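Local structure of vacuolar aminopeptidase 1 (Saccharomyces cerevisiae, 5JGF) at residues 122-125 / 126-129; 165-168 / 169-172; 176-180 / 181-185; 258-261 / 262-266; 347-351 / 352-356. The protein releases single amino acids from the N-termini of peptides as a two-zinc vacuolar enzyme, and is the major cargo of the cytoplasm-to-vacuole targeting pathway. All blocks are in the same frame, centred on the assembly; numbering follows the deposited sequence.

Contact 1: 122-125 / 126-129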
loop_
_atom_site.group_PDB
_atom_site.type_symbol
_atom_site.label_atom_id
_atom_site.label_comp_id
_atom_site.label_asym_id
_atom_site.label_seq_id
_atom_site.Cartn_x
_atom_site.Cartn_y
_atom_site.Cartn_z
ATOM N N THR D 122 -2.048 -25.461 -20.651
ATOM C CA THR D 122 -1.492 -24.996 -21.917
ATOM C C THR D 122 -1.959 -23.574 -22.227
ATOM O O THR D 122 -2.481 -22.882 -21.353
ATOM C CB THR D 122 -1.896 -25.925 -23.081
ATOM O OG1 THR D 122 -3.324 -25.963 -23.189
ATOM C CG2 THR D 122 -1.368 -27.342 -22.840
ATOM N N LEU D 123 -1.772 -23.144 -23.471
ATOM C CA LEU D 123 -2.165 -21.797 -23.887
ATOM C C LEU D 123 -1.454 -20.728 -23.066
ATOM O O LEU D 123 -2.038 -19.699 -22.715
ATOM C CB LEU D 123 -3.683 -21.609 -23.781
ATOM C CG LEU D 123 -4.523 -22.458 -24.739
ATOM C CD1 LEU D 123 -5.998 -22.153 -24.533
ATOM C CD2 LEU D 123 -4.117 -22.174 -26.180
ATOM N N ASN D 124 -0.192 -20.987 -22.745
ATOM C CA ASN D 124 0.613 -20.025 -22.006
ATOM C C ASN D 124 1.684 -19.526 -22.966
ATOM O O ASN D 124 1.603 -19.768 -24.172
ATOM C CB ASN D 124 1.256 -20.666 -20.771
ATOM C CG ASN D 124 1.947 -21.972 -21.083
ATOM O OD1 ASN D 124 2.503 -22.153 -22.166
ATOM N ND2 ASN D 124 1.931 -22.889 -20.126
ATOM N N GLU D 125 2.695 -18.843 -22.447
ATOM C CA GLU D 125 3.727 -18.313 -23.316
ATOM C C GLU D 125 4.544 -19.348 -24.081
ATOM O O GLU D 125 5.066 -19.051 -25.153
ATOM C CB GLU D 125 4.630 -17.369 -22.522
ATOM C CG GLU D 125 4.034 -15.964 -22.444
ATOM C CD GLU D 125 4.567 -15.143 -21.293
ATOM O OE1 GLU D 125 4.161 -15.406 -20.139
ATOM O OE2 GLU D 125 5.389 -14.236 -21.545
ATOM N N LEU D 126 4.642 -20.566 -23.558
ATOM C CA LEU D 126 5.402 -21.597 -24.258
ATOM C C LEU D 126 4.654 -22.067 -25.506
ATOM O O LEU D 126 5.257 -22.621 -26.426
ATOM C CB LEU D 126 5.685 -22.782 -23.328
ATOM C CG LEU D 126 6.573 -22.461 -22.115
ATOM C CD1 LEU D 126 6.698 -23.688 -21.228
ATOM C CD2 LEU D 126 7.949 -22.005 -22.580
ATOM N N TRP D 127 3.345 -21.830 -25.543
ATOM C CA TRP D 127 2.534 -22.231 -26.688
ATOM C C TRP D 127 2.443 -21.155 -27.761
ATOM O O TRP D 127 1.868 -21.372 -28.832
ATOM C CB TRP D 127 1.127 -22.636 -26.234
ATOM C CG TRP D 127 1.062 -24.061 -25.761
ATOM C CD1 TRP D 127 1.561 -24.568 -24.592
ATOM C CD2 TRP D 127 0.514 -25.175 -26.480
ATOM N NE1 TRP D 127 1.360 -25.931 -24.544
ATOM C CE2 TRP D 127 0.720 -26.327 -25.688
ATOM C CE3 TRP D 127 -0.129 -25.310 -27.721
ATOM C CZ2 TRP D 127 0.303 -27.602 -26.096
ATOM C CZ3 TRP D 127 -0.542 -26.579 -28.125
ATOM C CH2 TRP D 127 -0.323 -27.706 -27.313
ATOM N N LEU D 128 3.016 -19.991 -27.480
ATOM C CA LEU D 128 2.995 -18.903 -28.448
ATOM C C LEU D 128 4.045 -19.132 -29.526
ATOM O O LEU D 128 5.123 -19.660 -29.259
ATOM C CB LEU D 128 3.304 -17.566 -27.773
ATOM C CG LEU D 128 2.340 -17.047 -26.709
ATOM C CD1 LEU D 128 2.900 -15.757 -26.125
ATOM C CD2 LEU D 128 0.971 -16.812 -27.317
ATOM N N ASP D 129 3.717 -18.730 -30.748
ATOM C CA ASP D 129 4.649 -18.832 -31.858
ATOM C C ASP D 129 5.218 -20.225 -32.077
ATOM O O ASP D 129 6.413 -20.393 -32.332
ATOM C CB ASP D 129 5.773 -17.813 -31.652
ATOM C CG ASP D 129 5.239 -16.398 -31.483
ATOM O OD1 ASP D 129 4.067 -16.173 -31.841
ATOM O OD2 ASP D 129 5.980 -15.514 -31.000
HETATM O O HOH W 1 7.144 -19.867 -26.912
#

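Contact 2: 165-168 / 169-172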
loop_
_atom_site.group_PDB
_atom_site.type_symbol
_atom_site.label_atom_id
_atom_site.label_comp_id
_atom_site.label_asym_id
_atom_site.label_seq_id
_atom_site.Cartn_x
_atom_site.Cartn_y
_atom_site.Cartn_z
ATOM N N SER D 165 2.231 -14.158 -30.843
ATOM C CA SER D 165 2.601 -13.279 -29.744
ATOM C C SER D 165 2.494 -11.856 -30.284
ATOM O O SER D 165 2.593 -11.636 -31.494
ATOM C CB SER D 165 4.044 -13.544 -29.298
ATOM O OG SER D 165 4.968 -13.257 -30.340
ATOM N N LEU D 166 2.266 -10.897 -29.396
ATOM C CA LEU D 166 2.187 -9.504 -29.806
ATOM C C LEU D 166 3.606 -8.950 -29.755
ATOM O O LEU D 166 4.343 -9.219 -28.806
ATOM C CB LEU D 166 1.288 -8.708 -28.852
ATOM C CG LEU D 166 1.168 -7.213 -29.173
ATOM C CD1 LEU D 166 0.510 -7.031 -30.536
ATOM C CD2 LEU D 166 0.345 -6.518 -28.095
ATOM N N ALA D 167 3.999 -8.190 -30.773
ATOM C CA ALA D 167 5.343 -7.613 -30.794
ATOM C C ALA D 167 5.567 -6.782 -29.531
ATOM O O ALA D 167 4.673 -6.062 -29.083
ATOM C CB ALA D 167 5.527 -6.746 -32.034
ATOM N N PRO D 168 6.771 -6.867 -28.942
ATOM C CA PRO D 168 7.079 -6.107 -27.727
ATOM C C PRO D 168 7.065 -4.593 -27.937
ATOM O O PRO D 168 7.015 -3.826 -26.973
ATOM C CB PRO D 168 8.460 -6.631 -27.332
ATOM C CG PRO D 168 9.077 -6.997 -28.661
ATOM C CD PRO D 168 7.924 -7.682 -29.367
ATOM N N HIS D 169 7.096 -4.176 -29.198
ATOM C CA HIS D 169 7.093 -2.757 -29.550
ATOM C C HIS D 169 5.872 -2.038 -28.980
ATOM O O HIS D 169 5.920 -0.835 -28.696
ATOM C CB HIS D 169 7.094 -2.588 -31.074
ATOM C CG HIS D 169 8.230 -3.281 -31.762
ATOM N ND1 HIS D 169 8.392 -4.650 -31.735
ATOM C CD2 HIS D 169 9.264 -2.794 -32.488
ATOM C CE1 HIS D 169 9.479 -4.975 -32.412
ATOM N NE2 HIS D 169 10.026 -3.867 -32.879
ATOM N N PHE D 170 4.782 -2.777 -28.810
ATOM C CA PHE D 170 3.541 -2.202 -28.302
ATOM C C PHE D 170 3.506 -1.971 -26.794
ATOM O O PHE D 170 2.521 -1.460 -26.259
ATOM C CB PHE D 170 2.366 -3.073 -28.743
ATOM C CG PHE D 170 2.151 -3.069 -30.230
ATOM C CD1 PHE D 170 1.451 -2.030 -30.841
ATOM C CD2 PHE D 170 2.692 -4.074 -31.028
ATOM C CE1 PHE D 170 1.293 -1.993 -32.227
ATOM C CE2 PHE D 170 2.540 -4.045 -32.413
ATOM C CZ PHE D 170 1.841 -3.004 -33.014
ATOM N N GLY D 171 4.574 -2.357 -26.105
ATOM C CA GLY D 171 4.638 -2.129 -24.671
ATOM C C GLY D 171 3.942 -3.105 -23.743
ATOM O O GLY D 171 3.926 -4.312 -23.981
ATOM N N LYS D 172 3.363 -2.562 -22.676
ATOM C CA LYS D 172 2.675 -3.345 -21.656
ATOM C C LYS D 172 1.712 -4.415 -22.166
ATOM O O LYS D 172 1.678 -5.520 -21.631
ATOM C CB LYS D 172 1.945 -2.408 -20.692
HETATM O O HOH W 2 6.739 -4.967 -24.347
#

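Contact 3: 176-180 / 181-185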
loop_
_atom_site.group_PDB
_atom_site.type_symbol
_atom_site.label_atom_id
_atom_site.label_comp_id
_atom_site.label_asym_id
_atom_site.label_seq_id
_atom_site.Cartn_x
_atom_site.Cartn_y
_atom_site.Cartn_z
ATOM N N GLY D 176 3.188 -10.787 -20.714
ATOM C CA GLY D 176 2.323 -11.822 -20.178
ATOM C C GLY D 176 2.096 -11.671 -18.685
ATOM O O GLY D 176 2.662 -10.768 -18.067
ATOM N N PRO D 177 1.286 -12.548 -18.069
ATOM C CA PRO D 177 0.584 -13.661 -18.716
ATOM C C PRO D 177 -0.579 -13.192 -19.580
ATOM O O PRO D 177 -1.053 -12.063 -19.446
ATOM C CB PRO D 177 0.123 -14.502 -17.533
ATOM C CG PRO D 177 -0.192 -13.458 -16.515
ATOM C CD PRO D 177 1.003 -12.532 -16.623
ATOM N N PHE D 178 -1.043 -14.068 -20.462
ATOM C CA PHE D 178 -2.134 -13.723 -21.357
ATOM C C PHE D 178 -3.425 -14.470 -21.057
ATOM O O PHE D 178 -3.405 -15.609 -20.590
ATOM C CB PHE D 178 -1.699 -13.972 -22.799
ATOM C CG PHE D 178 -0.453 -13.229 -23.178
ATOM C CD1 PHE D 178 0.785 -13.865 -23.165
ATOM C CD2 PHE D 178 -0.511 -11.877 -23.499
ATOM C CE1 PHE D 178 1.954 -13.160 -23.465
ATOM C CE2 PHE D 178 0.652 -11.162 -23.801
ATOM C CZ PHE D 178 1.885 -11.809 -23.783
ATOM N N ASP D 179 -4.546 -13.808 -21.327
ATOM C CA ASP D 179 -5.869 -14.381 -21.103
ATOM C C ASP D 179 -6.063 -15.555 -22.062
ATOM O O ASP D 179 -5.944 -15.393 -23.277
ATOM C CB ASP D 179 -6.936 -13.317 -21.358
ATOM C CG ASP D 179 -8.322 -13.783 -20.985
ATOM O OD1 ASP D 179 -8.827 -13.350 -19.928
ATOM O OD2 ASP D 179 -8.903 -14.590 -21.740
ATOM N N LYS D 180 -6.375 -16.729 -21.518
ATOM C CA LYS D 180 -6.549 -17.928 -22.336
ATOM C C LYS D 180 -7.786 -17.941 -23.230
ATOM O O LYS D 180 -7.865 -18.731 -24.170
ATOM C CB LYS D 180 -6.545 -19.177 -21.448
ATOM C CG LYS D 180 -5.229 -19.387 -20.702
ATOM C CD LYS D 180 -5.166 -20.757 -20.039
ATOM C CE LYS D 180 -6.264 -20.943 -18.992
ATOM N NZ LYS D 180 -6.110 -19.995 -17.848
ATOM N N GLU D 181 -8.749 -17.071 -22.949
ATOM C CA GLU D 181 -9.959 -17.013 -23.760
ATOM C C GLU D 181 -9.898 -15.924 -24.834
ATOM O O GLU D 181 -10.303 -16.144 -25.975
ATOM C CB GLU D 181 -11.176 -16.783 -22.856
ATOM C CG GLU D 181 -12.510 -16.587 -23.576
ATOM C CD GLU D 181 -12.948 -17.805 -24.374
ATOM O OE1 GLU D 181 -12.673 -18.941 -23.934
ATOM O OE2 GLU D 181 -13.585 -17.620 -25.437
ATOM N N ASP D 182 -9.374 -14.754 -24.476
ATOM C CA ASP D 182 -9.326 -13.637 -25.414
ATOM C C ASP D 182 -8.011 -13.335 -26.115
ATOM O O ASP D 182 -8.008 -12.669 -27.148
ATOM C CB ASP D 182 -9.787 -12.352 -24.718
ATOM C CG ASP D 182 -11.186 -12.463 -24.159
ATOM O OD1 ASP D 182 -12.044 -13.059 -24.838
ATOM O OD2 ASP D 182 -11.428 -11.942 -23.049
ATOM N N GLN D 183 -6.895 -13.805 -25.575
ATOM C CA GLN D 183 -5.620 -13.481 -26.198
ATOM C C GLN D 183 -4.859 -14.626 -26.852
ATOM O O GLN D 183 -4.181 -14.422 -27.857
ATOM C CB GLN D 183 -4.726 -12.773 -25.175
ATOM C CG GLN D 183 -5.365 -11.504 -24.603
ATOM C CD GLN D 183 -4.448 -10.756 -23.651
ATOM O OE1 GLN D 183 -3.982 -11.308 -22.655
ATOM N NE2 GLN D 183 -4.194 -9.489 -23.951
ATOM N N THR D 184 -4.968 -15.826 -26.300
ATOM C CA THR D 184 -4.252 -16.962 -26.872
ATOM C C THR D 184 -5.172 -17.762 -27.789
ATOM O O THR D 184 -5.517 -18.909 -27.496
ATOM C CB THR D 184 -3.705 -17.871 -25.758
ATOM O OG1 THR D 184 -4.792 -18.363 -24.972
ATOM C CG2 THR D 184 -2.758 -17.095 -24.857
ATOM N N ILE D 185 -5.564 -17.146 -28.900
ATOM C CA ILE D 185 -6.460 -17.780 -29.859
ATOM C C ILE D 185 -5.707 -18.160 -31.131
ATOM O O ILE D 185 -5.023 -17.336 -31.737
ATOM C CB ILE D 185 -7.636 -16.835 -30.219
ATOM C CG1 ILE D 185 -8.342 -16.380 -28.936
ATOM C CG2 ILE D 185 -8.630 -17.552 -31.130
ATOM C CD1 ILE D 185 -9.426 -15.329 -29.155
HETATM O O HOH W 3 -9.999 -10.797 -21.253
HETATM O O HOH W 4 -8.173 -19.536 -26.772
#

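Contact 4: 258-261 / 262-266. With ZN (zinc ion), chain K; ZN (zinc ion), chain L.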
loop_
_atom_site.group_PDB
_atom_site.type_symbol
_atom_site.label_atom_id
_atom_site.label_comp_id
_atom_site.label_asym_id
_atom_site.label_seq_id
_atom_site.Cartn_x
_atom_site.Cartn_y
_atom_site.Cartn_z
ATOM N N ALA D 258 11.790 -33.195 -27.571
ATOM C CA ALA D 258 10.555 -33.619 -28.211
ATOM C C ALA D 258 9.348 -33.187 -27.410
ATOM O O ALA D 258 9.436 -32.959 -26.203
ATOM C CB ALA D 258 10.542 -35.149 -28.376
ATOM N N PRO D 259 8.194 -33.073 -28.077
ATOM C CA PRO D 259 6.975 -32.667 -27.384
ATOM C C PRO D 259 6.264 -33.858 -26.759
ATOM O O PRO D 259 6.525 -35.012 -27.114
ATOM C CB PRO D 259 6.143 -32.054 -28.499
ATOM C CG PRO D 259 6.468 -32.973 -29.659
ATOM C CD PRO D 259 7.982 -33.109 -29.539
ATOM N N ARG D 260 5.388 -33.557 -25.808
ATOM C CA ARG D 260 4.556 -34.557 -25.155
ATOM C C ARG D 260 5.274 -35.743 -24.496
ATOM O O ARG D 260 4.780 -36.868 -24.540
ATOM C CB ARG D 260 3.522 -35.043 -26.184
ATOM C CG ARG D 260 2.826 -33.874 -26.922
ATOM C CD ARG D 260 1.864 -34.319 -28.029
ATOM N NE ARG D 260 2.530 -34.913 -29.191
ATOM C CZ ARG D 260 3.025 -34.232 -30.223
ATOM N NH1 ARG D 260 3.607 -34.882 -31.227
ATOM N NH2 ARG D 260 2.938 -32.908 -30.268
ATOM N N LEU D 261 6.425 -35.488 -23.873
ATOM C CA LEU D 261 7.176 -36.546 -23.191
ATOM C C LEU D 261 6.403 -37.092 -21.981
ATOM O O LEU D 261 6.445 -38.279 -21.688
ATOM C CB LEU D 261 8.550 -36.027 -22.743
ATOM C CG LEU D 261 9.566 -35.619 -23.814
ATOM C CD1 LEU D 261 10.898 -35.301 -23.146
ATOM C CD2 LEU D 261 9.746 -36.757 -24.820
ATOM N N ASP D 262 5.706 -36.213 -21.278
ATOM C CA ASP D 262 4.910 -36.591 -20.119
ATOM C C ASP D 262 3.519 -36.999 -20.625
ATOM O O ASP D 262 2.780 -36.139 -21.097
ATOM C CB ASP D 262 4.786 -35.362 -19.204
ATOM C CG ASP D 262 3.939 -35.606 -17.965
ATOM O OD1 ASP D 262 3.498 -36.744 -17.731
ATOM O OD2 ASP D 262 3.730 -34.644 -17.190
ATOM N N ASP D 263 3.148 -38.283 -20.582
ATOM C CA ASP D 263 3.951 -39.397 -20.058
ATOM C C ASP D 263 4.138 -40.477 -21.148
ATOM O O ASP D 263 4.230 -41.668 -20.855
ATOM C CB ASP D 263 3.225 -39.968 -18.817
ATOM C CG ASP D 263 3.992 -41.087 -18.115
ATOM O OD1 ASP D 263 5.239 -41.055 -18.098
ATOM O OD2 ASP D 263 3.348 -42.004 -17.552
ATOM N N ARG D 264 4.194 -40.061 -22.408
ATOM C CA ARG D 264 4.353 -41.018 -23.501
ATOM C C ARG D 264 5.766 -41.588 -23.504
ATOM O O ARG D 264 6.037 -42.625 -24.119
ATOM C CB ARG D 264 4.003 -40.337 -24.830
ATOM C CG ARG D 264 2.501 -40.067 -24.919
ATOM C CD ARG D 264 2.075 -39.060 -25.977
ATOM N NE ARG D 264 0.648 -38.799 -25.808
ATOM C CZ ARG D 264 -0.078 -37.992 -26.576
ATOM N NH1 ARG D 264 0.488 -37.353 -27.588
ATOM N NH2 ARG D 264 -1.370 -37.812 -26.320
ATOM N N LEU D 265 6.673 -40.920 -22.792
ATOM C CA LEU D 265 8.054 -41.401 -22.681
ATOM C C LEU D 265 8.039 -42.725 -21.899
ATOM O O LEU D 265 8.600 -43.732 -22.344
ATOM C CB LEU D 265 8.918 -40.358 -21.955
ATOM C CG LEU D 265 10.374 -40.693 -21.619
ATOM C CD1 LEU D 265 11.118 -41.176 -22.865
ATOM C CD2 LEU D 265 11.041 -39.445 -21.043
ATOM N N CYS D 266 7.399 -42.719 -20.732
ATOM C CA CYS D 266 7.301 -43.935 -19.924
ATOM C C CYS D 266 6.359 -44.946 -20.572
ATOM O O CYS D 266 6.597 -46.151 -20.514
ATOM C CB CYS D 266 6.790 -43.622 -18.514
ATOM S SG CYS D 266 8.022 -42.904 -17.418
HETATM ZN ZN ZN K . 2.719 -37.409 -16.028
HETATM ZN ZN ZN L . 1.939 -34.157 -16.408
HETATM O O HOH W 5 2.674 -37.778 -29.360
HETATM O O HOH W 6 4.537 -36.446 -14.759
HETATM O O HOH W 7 1.493 -35.918 -15.351
#

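Contact 5: 347-351 / 352-356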
loop_
_atom_site.group_PDB
_atom_site.type_symbol
_atom_site.label_atom_id
_atom_site.label_comp_id
_atom_site.label_asym_id
_atom_site.label_seq_id
_atom_site.Cartn_x
_atom_site.Cartn_y
_atom_site.Cartn_z
ATOM N N HIS D 347 11.204 -35.149 -12.472
ATOM C CA HIS D 347 12.058 -34.032 -12.858
ATOM C C HIS D 347 13.569 -34.164 -12.869
ATOM O O HIS D 347 14.187 -34.435 -11.841
ATOM C CB HIS D 347 11.702 -32.823 -11.990
ATOM C CG HIS D 347 10.240 -32.512 -11.955
ATOM N ND1 HIS D 347 9.579 -31.916 -13.007
ATOM C CD2 HIS D 347 9.306 -32.725 -10.996
ATOM C CE1 HIS D 347 8.302 -31.773 -12.699
ATOM N NE2 HIS D 347 8.110 -32.257 -11.484
ATOM N N LEU D 348 14.161 -33.942 -14.038
ATOM C CA LEU D 348 15.611 -33.950 -14.159
ATOM C C LEU D 348 16.094 -32.662 -13.505
ATOM O O LEU D 348 15.406 -31.642 -13.545
ATOM C CB LEU D 348 16.047 -33.914 -15.625
ATOM C CG LEU D 348 16.232 -35.216 -16.397
ATOM C CD1 LEU D 348 16.591 -34.888 -17.848
ATOM C CD2 LEU D 348 17.336 -36.044 -15.747
ATOM N N TYR D 349 17.274 -32.710 -12.905
ATOM C CA TYR D 349 17.857 -31.529 -12.295
ATOM C C TYR D 349 18.013 -30.467 -13.383
ATOM O O TYR D 349 18.551 -30.751 -14.452
ATOM C CB TYR D 349 19.237 -31.870 -11.737
ATOM C CG TYR D 349 19.961 -30.705 -11.102
ATOM C CD1 TYR D 349 19.591 -30.230 -9.845
ATOM C CD2 TYR D 349 21.029 -30.087 -11.752
ATOM C CE1 TYR D 349 20.273 -29.165 -9.244
ATOM C CE2 TYR D 349 21.716 -29.022 -11.162
ATOM C CZ TYR D 349 21.332 -28.570 -9.910
ATOM O OH TYR D 349 22.009 -27.528 -9.318
ATOM N N ASN D 350 17.527 -29.255 -13.126
ATOM C CA ASN D 350 17.680 -28.157 -14.086
ATOM C C ASN D 350 18.752 -27.276 -13.448
ATOM O O ASN D 350 18.502 -26.630 -12.432
ATOM C CB ASN D 350 16.378 -27.363 -14.240
ATOM C CG ASN D 350 16.489 -26.270 -15.290
ATOM O OD1 ASN D 350 17.532 -25.627 -15.415
ATOM N ND2 ASN D 350 15.414 -26.048 -16.043
ATOM N N PRO D 351 19.960 -27.241 -14.035
ATOM C CA PRO D 351 21.070 -26.445 -13.501
ATOM C C PRO D 351 20.842 -24.951 -13.313
ATOM O O PRO D 351 21.565 -24.308 -12.549
ATOM C CB PRO D 351 22.207 -26.744 -14.479
ATOM C CG PRO D 351 21.484 -26.927 -15.777
ATOM C CD PRO D 351 20.300 -27.782 -15.365
ATOM N N ASN D 352 19.849 -24.395 -13.997
ATOM C CA ASN D 352 19.577 -22.969 -13.871
ATOM C C ASN D 352 18.645 -22.627 -12.709
ATOM O O ASN D 352 18.431 -21.452 -12.405
ATOM C CB ASN D 352 19.021 -22.428 -15.189
ATOM C CG ASN D 352 19.973 -22.667 -16.347
ATOM O OD1 ASN D 352 21.181 -22.785 -16.149
ATOM N ND2 ASN D 352 19.440 -22.730 -17.559
ATOM N N PHE D 353 18.099 -23.652 -12.057
ATOM C CA PHE D 353 17.209 -23.446 -10.915
ATOM C C PHE D 353 17.616 -24.398 -9.788
ATOM O O PHE D 353 16.804 -25.187 -9.305
ATOM C CB PHE D 353 15.749 -23.715 -11.311
ATOM C CG PHE D 353 15.245 -22.833 -12.421
ATOM C CD1 PHE D 353 15.505 -23.145 -13.752
ATOM C CD2 PHE D 353 14.510 -21.686 -12.134
ATOM C CE1 PHE D 353 15.039 -22.332 -14.782
ATOM C CE2 PHE D 353 14.039 -20.865 -13.159
ATOM C CZ PHE D 353 14.305 -21.190 -14.484
ATOM N N PRO D 354 18.882 -24.324 -9.345
ATOM C CA PRO D 354 19.361 -25.203 -8.277
ATOM C C PRO D 354 18.589 -25.087 -6.969
ATOM O O PRO D 354 18.499 -26.050 -6.207
ATOM C CB PRO D 354 20.826 -24.795 -8.127
ATOM C CG PRO D 354 20.806 -23.339 -8.473
ATOM C CD PRO D 354 19.900 -23.311 -9.687
ATOM N N GLU D 355 18.014 -23.914 -6.729
ATOM C CA GLU D 355 17.278 -23.658 -5.500
ATOM C C GLU D 355 15.974 -24.437 -5.305
ATOM O O GLU D 355 15.418 -24.438 -4.203
ATOM C CB GLU D 355 17.005 -22.151 -5.363
ATOM C CG GLU D 355 15.974 -21.565 -6.331
ATOM C CD GLU D 355 16.491 -21.370 -7.756
ATOM O OE1 GLU D 355 17.690 -21.594 -8.020
ATOM O OE2 GLU D 355 15.683 -20.980 -8.619
ATOM N N VAL D 356 15.473 -25.093 -6.351
ATOM C CA VAL D 356 14.232 -25.852 -6.204
ATOM C C VAL D 356 14.458 -27.361 -6.174
ATOM O O VAL D 356 13.509 -28.134 -6.029
ATOM C CB VAL D 356 13.206 -25.529 -7.325
ATOM C CG1 VAL D 356 12.913 -24.039 -7.351
ATOM C CG2 VAL D 356 13.721 -26.001 -8.670
#

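Contact 1: 122-125 / 126-129
Trp127 turns its indole back under Thr122, whose CB stands over the five-membered ring, 3.8 Å from its centroid, in a CH-pi contact. Thr122 CG2 adds a methyl at the pyrrole side, 3.5 Å from Trp127 NE1. With CG anti to its own carbonyl carbon (chi1 -84°), the ring also lies against the buried Leu123 N, which has no hydrogen-bond partner. Threonine suits this place: its carbon side meets the ring while OG1 bonds to Thr96 O. Asn124 works through two oxygens. Its backbone O accepts Trp127 N at 3.0 Å, and OD1 sits at the indole edge while taking a weak bond from Leu126 N, also 3.0 Å long. Glu125 follows with a bond from Leu128 N to its O, 3.2 Å, and its CG rests on Leu128 CD1. A weakly bonded Asx turn opens two overlapping i to i+3 turns in the loop joining strands 112-119 and 132-140, a loop that reaches a neighbouring subunit of the dodecamer.

Contact 2: 165-168 / 169-172
Phe170 folds back over Leu166 and Ala167, and each part of its side chain finds a partner there. CB lies 4.0 Å from Leu166 CD2, starting an apolar contact in which the two side chains cross at about a right angle. From there CG stands beside its own backbone N (chi1 -66°), which brings CD2 back toward Ala167 O, 3.4 Å away and in the plane of the ring at its edge. The same CD2 meets Leu166 CD1 at 3.7 Å, and CE2 reaches Ala167 CB. Underneath runs a short 3-10 turn: Phe170 N donates to Ala167 O at 3.3 Å, and Gly171 N to Pro168 O at 3.0 Å. Proline, with no N-H to give, fits the first turn of such a segment. Glycine fits its end, where the backbone angles (phi 82°) would press a CB against Phe170 O. A water donates to both Pro168 O and Gly171 O. Beyond this chain, the Phe170 ring meets His347 of a neighbouring subunit. His169, whose ND1 lies 3.6 Å from Ala167 CB, meets His347 edge-to-face and also approaches His438 of that subunit; His169 probably binds substrate, as in related enzymes.

Contact 3: 176-180 / 181-185
Asp179 gathers five bonds from the residues that follow it, three of them on its backbone and two on its carboxylate. OD2 accepts Glu181 N and Asp182 N, each at 2.8 Å, both on its anti side and from opposite faces of the carboxylate plane. Asp179 O takes Gln183 N at 3.0 Å and Thr184 N at 3.2 Å, the latter nearly head-on to the carbonyl. Side-chain bonds to the second and third amides together with a backbone bond to the fourth form an Asx motif, here extended by one more turn-closing bond. The short aspartate chain suits it, for CG anti to the backbone N (chi1 -173°) carries OD2 round to the following amides. The longer Gln183 returns the favour: its extended chain lays OE1 2.9 Å from Asp179 N, with the donor in the amide plane on a lone pair. That oxygen also touches the edge of the Phe178 ring, while Thr184 CG2 packs on Phe178 CB. Farther out, a water donates to Asp182 OD2 and, weakly, to Asp179 OD1. Asn408 of a neighbouring subunit bonds Asp179 OD1, and Glu181 OE1 pairs with Lys100 and with Asn407 N of that subunit.

Contact 4: 258-261 / 262-266
The guanidinium of Arg260 carries Pro259 CG over one face and meets Arg264 NH1 near its plane at the edge, the two guanidinium planes being 58° apart. Arg260 NE and Arg264 NH1 come within 3.6 Å of each other, two like charges that share one water, which lies in the plane at the Arg260 edge and accepts from Arg260 NE at 2.9 Å and from Arg264 NH1 at 2.8 Å. Backbone carbonyls take up other donors, Ile19 O and Asp242 O for Arg260, Pro23 O and Val92 O for Arg264, which suits long side chains in a largely buried place. Beyond them the helix begins to wind, Leu265 N donating to Leu261 O at 2.9 Å. The carboxylate of Asp262 serves the metals. Its CG stands anti to the backbone N (chi1 178°), and a cis peptide joins Asp262 to Asp263. OD1 binds the zinc that His91 and Asp344 also hold, at 2.0 Å, while OD2 binds the zinc of Glu299 and His438, again at 2.0 Å. Asp262 and one water thus bridge the metal pair, and a water bound by both zincs would be strongly polarised, consistent with the hydrolysis this M18 enzyme performs.

Contact 5: 347-351 / 352-356
Asn352 offers its backbone N to the side chain of Asn350, closing an Asx-Pro turn within a type I beta turn that runs from Asn350 to Phe353. The bond to Asn350 OD1 is 3.0 Å long and fairly straight, with the donor tilted only 19° from the amide plane. Asn350 can reach because its CG lies anti to the backbone N (chi1 -177°), and Pro351, its ring locking phi, suits the second position of the turn. The side chain of Asn352 faces a neighbouring subunit, bonding there to Ile185 O through ND2 and to Arg113 NH1 through OD1. Phe353 N comes next, donating to Asn350 O at 3.0 Å from well above the carbonyl plane. The Phe353 ring runs alongside the Asn350 amide, the two planes nearly perpendicular at 84°, and presents CD1 at its edge to Asn350 OD1, 3.6 Å away. The amide is held from its other end as well, ND2 donating to Pro164 O of the same neighbouring subunit. Pro354 follows and starts a 3-10 segment. Its CD lies against Pro351 O, while its CB sits 3.2 Å from Tyr349 OH, the tyrosine reaching across obliquely. The Tyr349 ring stacks on that of Phe362. The turn of 3-10 structure then closes as Val356 N donates to Phe353 O at 3.2 Å.

In the fold
Contacts 4 and 5 are the buried ones; contact 4, near the middle of the chain, is touched by no other subunit, and its chemistry is metal coordination and carbonyl-bound arginines. Contacts 1, 2, 3 and 5 lie in loops that meet a second subunit, and there turns do the work. Contacts 1 and 2 are partly buried, and contact 3 lies at the surface. Contacts 1 and 3 pack together through Leu123 on Thr184, whereas contacts 1 and 2 join through Asp129 OD2 and Ser165 OG. Across the subunit boundary His169 and Phe170 of contact 2 meet His347 of contact 5. Asx turns recur in 1 and 5, with a fuller Asx motif in 3.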